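Local coordinates for condensin complex subunit 3 (Schizosaccharomyces pombe, PDB 5OQR), which serves as a regulatory subunit of condensin, the complex required to convert interphase chromatin into mitotic-like condensed chromosomes, at residues A[497-500]-A[501-504]; A[528-531]-A[532-536]; A[535-538]-A[539-543]; A[545-548]-A[549-552]. All coordinates share one frame; numbering follows the deposited sequence.

The four contacts follow one another along three successive helices of the HEAT-repeat array. Contacts 1 and 3 lie at the surface, where the first turns of helices 500-514 and 537-554 form, and touch each other through Glu504 and Val538. Contact 2, partly buried, is the last turns of helix 518-534 and shares Gly535 and Ser536 with contact 3. Contact 4 lies deeper, in the buried second half of helix 537-554. The chemistry follows the place: helix starts show cap and turn geometry beside charged and polar side chains, the helix end has weak backbone bonds and a glycine, and the buried turn has apolar packing plus an aspartate facing another protein chain.

Contact 1: residues A[497-500]-A[501-504]; sequences SHDL and PIRE
Asp499 and Leu500 accept, through their carbonyls, the first i to i+4 bonds of the helix that follows. Arg503 N bonds to Asp499 O at 3.1 Å and Glu504 N to Leu500 O at 3.0 Å, both nearly straight (166° and 169° at the hydrogen). Just before them the chain makes an ST turn, in which Ser497 OG accepts from Asp499 N. Asp499 stands at the N-cap, but its side chain makes no capping bond. Its carboxylate, with CG anti to the backbone N (chi1 -167°), instead leans across two side chains at about a right angle to each: OD1 lies 3.4 Å from Pro501 CD, and OD2 lies 3.4 Å from Ile502 CD1. Its negative charge would still probably be welcome near the helix start. Proline suits the first turn because its nitrogen has no hydrogen to leave without an acceptor there. Arg503 is bent at chi3, which carries its guanidinium back beside the loop; Leu500 CA covers one face, and His498 O lies at the edge in its plane, 3.8 Å from NH2, too far to count as a bond. Toward the next turn, the methyl CD2 of Leu500 meets the carboxylate of Glu504, 3.2 Å from OE2. Ile502 is the buried member: CG2 rests on Ser497 CB at 3.8 Å, and its apolar branched chain suits a buried place against helix 457-471. Around this turn, helix 480-495 leads in through the loop and helix 500-514 leads out, while Ile502 packs on Glu459, Leu460 and Leu463 of helix 457-471.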
# COMPACT_ATOMS: atom_id res chain seq x y z
N SER A 497 -15.75 12.76 38.38
CA SER A 497 -15.54 14.19 38.24
C SER A 497 -16.48 14.78 37.20
O SER A 497 -16.75 14.17 36.16
CB SER A 497 -14.09 14.47 37.84
OG SER A 497 -13.91 15.84 37.52
N HIS A 498 -16.98 15.98 37.48
CA HIS A 498 -17.78 16.72 36.51
C HIS A 498 -16.92 17.37 35.43
O HIS A 498 -17.47 17.81 34.42
CB HIS A 498 -18.61 17.80 37.21
CG HIS A 498 -19.85 17.28 37.86
ND1 HIS A 498 -19.91 16.90 39.18
CD2 HIS A 498 -21.09 17.06 37.35
CE1 HIS A 498 -21.13 16.48 39.47
NE2 HIS A 498 -21.87 16.57 38.38
N ASP A 499 -15.61 17.45 35.62
CA ASP A 499 -14.72 17.99 34.61
C ASP A 499 -14.51 16.94 33.52
O ASP A 499 -14.01 15.84 33.79
CB ASP A 499 -13.38 18.39 35.24
CG ASP A 499 -12.54 19.24 34.31
OD1 ASP A 499 -13.11 20.02 33.53
OD2 ASP A 499 -11.30 19.12 34.37
N LEU A 500 -14.90 17.28 32.29
CA LEU A 500 -14.92 16.29 31.22
C LEU A 500 -13.55 15.67 30.97
O LEU A 500 -13.47 14.43 30.86
CB LEU A 500 -15.48 16.95 29.95
CG LEU A 500 -15.70 16.02 28.75
CD1 LEU A 500 -17.06 16.29 28.13
CD2 LEU A 500 -14.60 16.21 27.73
N PRO A 501 -12.46 16.43 30.86
CA PRO A 501 -11.16 15.78 30.59
C PRO A 501 -10.74 14.79 31.65
O PRO A 501 -10.18 13.74 31.33
CB PRO A 501 -10.19 16.97 30.50
CG PRO A 501 -11.04 18.17 30.32
CD PRO A 501 -12.32 17.89 31.00
N ILE A 502 -10.99 15.10 32.93
CA ILE A 502 -10.60 14.20 34.00
C ILE A 502 -11.43 12.92 33.94
O ILE A 502 -10.90 11.82 34.12
CB ILE A 502 -10.74 14.91 35.36
CG1 ILE A 502 -9.72 16.04 35.46
CG2 ILE A 502 -10.56 13.93 36.52
CD1 ILE A 502 -9.93 16.97 36.64
N ARG A 503 -12.73 13.05 33.69
CA ARG A 503 -13.59 11.87 33.60
C ARG A 503 -13.14 10.94 32.49
O ARG A 503 -13.08 9.72 32.67
CB ARG A 503 -15.03 12.30 33.38
CG ARG A 503 -16.05 11.20 33.57
CD ARG A 503 -17.33 11.54 32.83
NE ARG A 503 -17.68 12.94 32.99
CZ ARG A 503 -18.52 13.60 32.20
NH1 ARG A 503 -19.09 12.99 31.17
NH2 ARG A 503 -18.77 14.89 32.42
N GLU A 504 -12.82 11.50 31.32
CA GLU A 504 -12.34 10.67 30.22
C GLU A 504 -11.03 9.99 30.57
O GLU A 504 -10.85 8.80 30.28
CB GLU A 504 -12.19 11.52 28.96
CG GLU A 504 -13.50 12.03 28.40
CD GLU A 504 -13.33 12.88 27.15
OE1 GLU A 504 -12.17 13.16 26.78
OE2 GLU A 504 -14.35 13.25 26.54

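Contact 2: residues A[528-531]-A[532-536]; sequences YLHC and YEKGS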
# COMPACT_ATOMS: atom_id res chain seq x y z
N TYR A 528 -19.43 0.54 30.97
CA TYR A 528 -18.95 0.83 29.62
C TYR A 528 -20.03 0.64 28.57
O TYR A 528 -19.90 1.21 27.48
CB TYR A 528 -17.74 -0.06 29.32
CG TYR A 528 -16.52 0.37 30.10
CD1 TYR A 528 -16.12 -0.32 31.23
CD2 TYR A 528 -15.80 1.49 29.73
CE1 TYR A 528 -15.02 0.08 31.96
CE2 TYR A 528 -14.70 1.90 30.44
CZ TYR A 528 -14.31 1.19 31.56
OH TYR A 528 -13.21 1.60 32.26
N LEU A 529 -21.08 -0.13 28.86
CA LEU A 529 -22.24 -0.13 27.98
C LEU A 529 -23.03 1.16 28.11
O LEU A 529 -23.49 1.72 27.11
CB LEU A 529 -23.13 -1.33 28.29
CG LEU A 529 -22.49 -2.70 28.08
CD1 LEU A 529 -23.35 -3.79 28.68
CD2 LEU A 529 -22.26 -2.97 26.60
N HIS A 530 -23.18 1.66 29.34
CA HIS A 530 -23.80 2.96 29.55
C HIS A 530 -22.98 4.07 28.91
O HIS A 530 -23.54 5.09 28.49
CB HIS A 530 -23.98 3.21 31.04
CG HIS A 530 -24.67 4.51 31.36
ND1 HIS A 530 -24.00 5.61 31.83
CD2 HIS A 530 -25.97 4.87 31.27
CE1 HIS A 530 -24.86 6.60 32.01
NE2 HIS A 530 -26.06 6.17 31.68
N CYS A 531 -21.66 3.90 28.83
CA CYS A 531 -20.83 4.90 28.17
C CYS A 531 -21.12 4.98 26.68
O CYS A 531 -21.08 6.06 26.09
CB CYS A 531 -19.35 4.59 28.41
SG CYS A 531 -18.75 5.00 30.06
N TYR A 532 -21.43 3.84 26.05
CA TYR A 532 -21.60 3.84 24.61
C TYR A 532 -22.92 4.49 24.20
O TYR A 532 -22.95 5.32 23.28
CB TYR A 532 -21.54 2.42 24.06
CG TYR A 532 -21.51 2.39 22.55
CD1 TYR A 532 -22.69 2.46 21.82
CD2 TYR A 532 -20.32 2.32 21.86
CE1 TYR A 532 -22.67 2.46 20.45
CE2 TYR A 532 -20.29 2.31 20.49
CZ TYR A 532 -21.47 2.38 19.78
OH TYR A 532 -21.46 2.37 18.41
N GLU A 533 -24.02 4.13 24.86
CA GLU A 533 -25.33 4.59 24.41
C GLU A 533 -25.53 6.07 24.72
O GLU A 533 -26.00 6.83 23.87
CB GLU A 533 -26.44 3.74 25.04
CG GLU A 533 -26.30 3.50 26.54
CD GLU A 533 -27.51 2.79 27.12
OE1 GLU A 533 -28.64 3.06 26.66
OE2 GLU A 533 -27.33 1.94 28.02
N LYS A 534 -25.19 6.50 25.93
CA LYS A 534 -25.46 7.86 26.38
C LYS A 534 -24.23 8.76 26.35
O LYS A 534 -24.31 9.92 26.77
CB LYS A 534 -26.04 7.84 27.80
CG LYS A 534 -27.28 6.98 27.96
CD LYS A 534 -28.55 7.70 27.54
CE LYS A 534 -29.68 6.70 27.33
NZ LYS A 534 -31.02 7.34 27.32
N GLY A 535 -23.09 8.26 25.86
CA GLY A 535 -21.86 9.02 25.87
C GLY A 535 -21.52 9.61 24.51
O GLY A 535 -22.13 9.30 23.49
N SER A 536 -20.51 10.47 24.52
CA SER A 536 -20.05 11.11 23.30
C SER A 536 -19.30 10.10 22.43
O SER A 536 -19.10 8.94 22.80
CB SER A 536 -19.15 12.30 23.63
OG SER A 536 -17.92 11.87 24.19
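Leu529 O is gripped by two backbone amides at once, Tyr532 N at 3.1 Å and Glu533 N at 3.3 Å, though both bonds are weak. Tyr532 N also reaches back to Tyr528 O, and Lys534 N to His530 O at 3.4 Å; these too are weak. Glu533 sets its CG in the crowded position between its backbone N and carbonyl carbon (chi1 47°), which lays that carbon against Leu529 O at 3.4 Å. One turn apart, His530 and Lys534 meet through carbon: Lys534 CB lies over one face of the imidazole, and Lys534 CG is 4.0 Å from His530 NE2. Lys534 bends at chi2, and its ammonium ends away from the ring, so two groups that may both be charged share a flank without their charged atoms touching. Gly535 passes close to the end of the helix, its CA 3.1 Å from Cys531 O in a CA-H...O contact; a beta carbon there would probably crowd that oxygen, which is consistent with a glycine at this exit. The inward side chains pack the turn against its neighbours. Tyr528 OH bonds to Ser511 and to Leu507 O of helix 500-514, Cys531 packs on Leu507 and on Leu539 of helix 537-554, and Leu529 and Tyr532 rest on helix 563-574.

Contact 3: residues A[535-538]-A[539-543]; sequences GSVV and LKCTA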
# COMPACT_ATOMS: atom_id res chain seq x y z
N GLY A 535 -23.09 8.26 25.86
CA GLY A 535 -21.86 9.02 25.87
C GLY A 535 -21.52 9.61 24.51
O GLY A 535 -22.13 9.30 23.49
N SER A 536 -20.51 10.47 24.52
CA SER A 536 -20.05 11.11 23.30
C SER A 536 -19.30 10.10 22.43
O SER A 536 -19.10 8.94 22.80
CB SER A 536 -19.15 12.30 23.63
OG SER A 536 -17.92 11.87 24.19
N VAL A 537 -18.87 10.55 21.25
CA VAL A 537 -18.11 9.69 20.35
C VAL A 537 -16.81 9.25 21.01
O VAL A 537 -16.42 8.08 20.92
CB VAL A 537 -17.86 10.40 19.01
CG1 VAL A 537 -16.96 9.57 18.11
CG2 VAL A 537 -19.18 10.68 18.31
N VAL A 538 -16.12 10.18 21.67
CA VAL A 538 -14.89 9.82 22.37
C VAL A 538 -15.17 8.73 23.40
O VAL A 538 -14.34 7.84 23.61
CB VAL A 538 -14.27 11.07 23.02
CG1 VAL A 538 -13.09 10.69 23.93
CG2 VAL A 538 -13.81 12.05 21.96
N LEU A 539 -16.33 8.80 24.04
CA LEU A 539 -16.67 7.81 25.06
C LEU A 539 -17.09 6.49 24.42
O LEU A 539 -16.79 5.42 24.96
CB LEU A 539 -17.78 8.35 25.95
CG LEU A 539 -17.66 8.11 27.46
CD1 LEU A 539 -16.37 8.68 28.02
CD2 LEU A 539 -18.85 8.72 28.18
N LYS A 540 -17.76 6.55 23.27
CA LYS A 540 -18.08 5.33 22.54
C LYS A 540 -16.82 4.59 22.14
O LYS A 540 -16.75 3.36 22.25
CB LYS A 540 -18.91 5.67 21.30
CG LYS A 540 -20.32 6.14 21.59
CD LYS A 540 -20.99 6.63 20.32
CE LYS A 540 -22.38 7.14 20.58
NZ LYS A 540 -23.36 6.04 20.75
N CYS A 541 -15.80 5.31 21.66
CA CYS A 541 -14.55 4.67 21.30
C CYS A 541 -13.86 4.06 22.51
O CYS A 541 -13.19 3.03 22.39
CB CYS A 541 -13.62 5.68 20.62
SG CYS A 541 -14.24 6.32 19.06
N THR A 542 -14.01 4.67 23.68
CA THR A 542 -13.43 4.10 24.89
C THR A 542 -14.13 2.80 25.26
O THR A 542 -13.49 1.85 25.73
CB THR A 542 -13.50 5.11 26.04
OG1 THR A 542 -12.66 6.23 25.75
CG2 THR A 542 -13.05 4.49 27.36
N ALA A 543 -15.45 2.75 25.07
CA ALA A 543 -16.20 1.53 25.37
C ALA A 543 -15.78 0.39 24.44
O ALA A 543 -15.55 -0.73 24.90
CB ALA A 543 -17.70 1.80 25.25
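Ser536 is the N-cap of helix 537-554, starting it after the short loop that closes helix 518-534. Its hydroxyl accepts weakly from Leu539 N, at 3.5 Å from OG, while its carbonyl takes a firmer bond from Lys540 N at 2.8 Å. Serine suits the cap because it carries a short acceptor close to the backbone. Cys541 N reaches Val537 O at 2.9 Å, continuing the helix. Val538 O is gripped twice by the same residue: Thr542 N and Thr542 OG1 both come to 3.2 Å, from opposite faces of the carbonyl plane, so the threonine hydroxyl is bonded back to its own helix, one turn earlier. Leu539 packs its CD2 on Gly535 CA, 3.8 Å away. Lys540 puts CG anti to its carbonyl carbon (chi1 -69°), then runs extended past Ser536 O and bends at chi4, so that CE lies by Gly535 O; NZ bonds to Tyr532 O and lies over a face of that residue's ring, off its centre, in a cation-pi contact. With an alanine here the ammonium is gone, which is likely to leave Tyr532 O without this donor and the ring without its cation. Leu539 and Cys541 add apolar packing on helices 500-514 and 580-597. A weakly serine-capped first turn, with a lysine reaching back over the loop, is the start of the second of two consecutive helices in a HEAT repeat.

Contact 4: residues A[545-548]-A[549-552]; sequences RTLT and DMLI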
# COMPACT_ATOMS: atom_id res chain seq x y z
N ARG A 545 -12.99 -0.14 22.76
CA ARG A 545 -11.66 -0.64 23.07
C ARG A 545 -11.66 -1.42 24.37
O ARG A 545 -11.03 -2.48 24.48
CB ARG A 545 -10.65 0.51 23.15
CG ARG A 545 -10.50 1.32 21.87
CD ARG A 545 -9.32 2.27 21.98
NE ARG A 545 -9.41 3.37 21.02
CZ ARG A 545 -9.96 4.55 21.28
NH1 ARG A 545 -10.49 4.80 22.47
NH2 ARG A 545 -9.99 5.48 20.34
N THR A 546 -12.35 -0.91 25.39
CA THR A 546 -12.35 -1.56 26.69
C THR A 546 -13.02 -2.93 26.63
O THR A 546 -12.43 -3.94 27.03
CB THR A 546 -13.06 -0.68 27.71
OG1 THR A 546 -12.46 0.62 27.71
CG2 THR A 546 -12.96 -1.28 29.11
N LEU A 547 -14.25 -2.98 26.11
CA LEU A 547 -14.97 -4.25 26.04
C LEU A 547 -14.25 -5.25 25.14
O LEU A 547 -14.20 -6.44 25.45
CB LEU A 547 -16.40 -4.00 25.56
CG LEU A 547 -17.27 -3.29 26.60
CD1 LEU A 547 -18.41 -2.53 25.94
CD2 LEU A 547 -17.82 -4.29 27.59
N THR A 548 -13.67 -4.77 24.04
CA THR A 548 -12.94 -5.67 23.16
C THR A 548 -11.71 -6.24 23.86
O THR A 548 -11.41 -7.43 23.73
CB THR A 548 -12.53 -4.94 21.88
OG1 THR A 548 -13.69 -4.47 21.20
CG2 THR A 548 -11.77 -5.88 20.94
N ASP A 549 -10.99 -5.40 24.60
CA ASP A 549 -9.78 -5.88 25.27
C ASP A 549 -10.11 -6.78 26.46
O ASP A 549 -9.36 -7.71 26.75
CB ASP A 549 -8.94 -4.69 25.72
CG ASP A 549 -8.14 -4.09 24.58
OD1 ASP A 549 -8.41 -4.43 23.41
OD2 ASP A 549 -7.23 -3.27 24.85
N MET A 550 -11.22 -6.52 27.15
CA MET A 550 -11.62 -7.41 28.24
C MET A 550 -11.94 -8.81 27.72
O MET A 550 -11.62 -9.80 28.37
CB MET A 550 -12.83 -6.82 28.97
CG MET A 550 -12.50 -5.57 29.78
SD MET A 550 -13.83 -5.03 30.87
CE MET A 550 -15.15 -4.77 29.71
N LEU A 551 -12.56 -8.90 26.54
CA LEU A 551 -12.84 -10.21 25.95
C LEU A 551 -11.55 -10.92 25.56
O LEU A 551 -11.34 -12.09 25.91
CB LEU A 551 -13.74 -10.05 24.73
CG LEU A 551 -15.21 -9.74 25.01
CD1 LEU A 551 -15.91 -9.29 23.75
CD2 LEU A 551 -15.91 -10.94 25.60
N ILE A 552 -10.67 -10.23 24.84
CA ILE A 552 -9.42 -10.84 24.40
C ILE A 552 -8.57 -11.23 25.61
O ILE A 552 -7.98 -12.32 25.64
CB ILE A 552 -8.67 -9.89 23.46
CG1 ILE A 552 -9.46 -9.70 22.17
CG2 ILE A 552 -7.27 -10.41 23.15
CD1 ILE A 552 -9.03 -8.51 21.35
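This is a regular turn-to-turn contact in the buried second half of helix 537-554, within a HEAT repeat, and one face of it meets another protein chain. Four backbone bonds define it: Asp549 N to Arg545 O and Met550 N to Thr546 O, each 2.9 Å, then Leu551 N to Leu547 O and Ile552 N to Thr548 O. The side chains sort by face. Met550 bends at chi3 (-59°), turning its terminal methyl back on the preceding turn, where CE meets Leu547 CD2 at 3.4 Å and Thr546 CG2 at 4.2 Å; a flexible thioether fits such a site among varied neighbours, here Ala521, Val525, Leu515 and Phe559. Thr548 and Ile552 lie side by side, pointing the same way, with Thr548 CG2 3.8 Å from Ile552 CD1. The threonine hydroxyls are spent within or beside the helix: Thr548 OG1 bonds to Ile544 O, and Thr546 OG1 to Thr542 O and to Ser511. Asp549 instead directs its carboxylate to the other chain, past Arg545 O, 3.3 Å from CG, and both of its oxygens hydrogen-bond the backbone of that chain, probably the kleisin partner known to thread such condensin HEAT subunits. A leucine in place of Asp549 has no acceptor, and would probably leave those backbone groups of the other chain without their mates. Arg545, Thr548 and Ile552 add packing on that chain. The chemistry thus implies a two-sided helix: apolar carbons fill the repeat interior, while a buried aspartate is satisfied by two bonds to the partner's backbone.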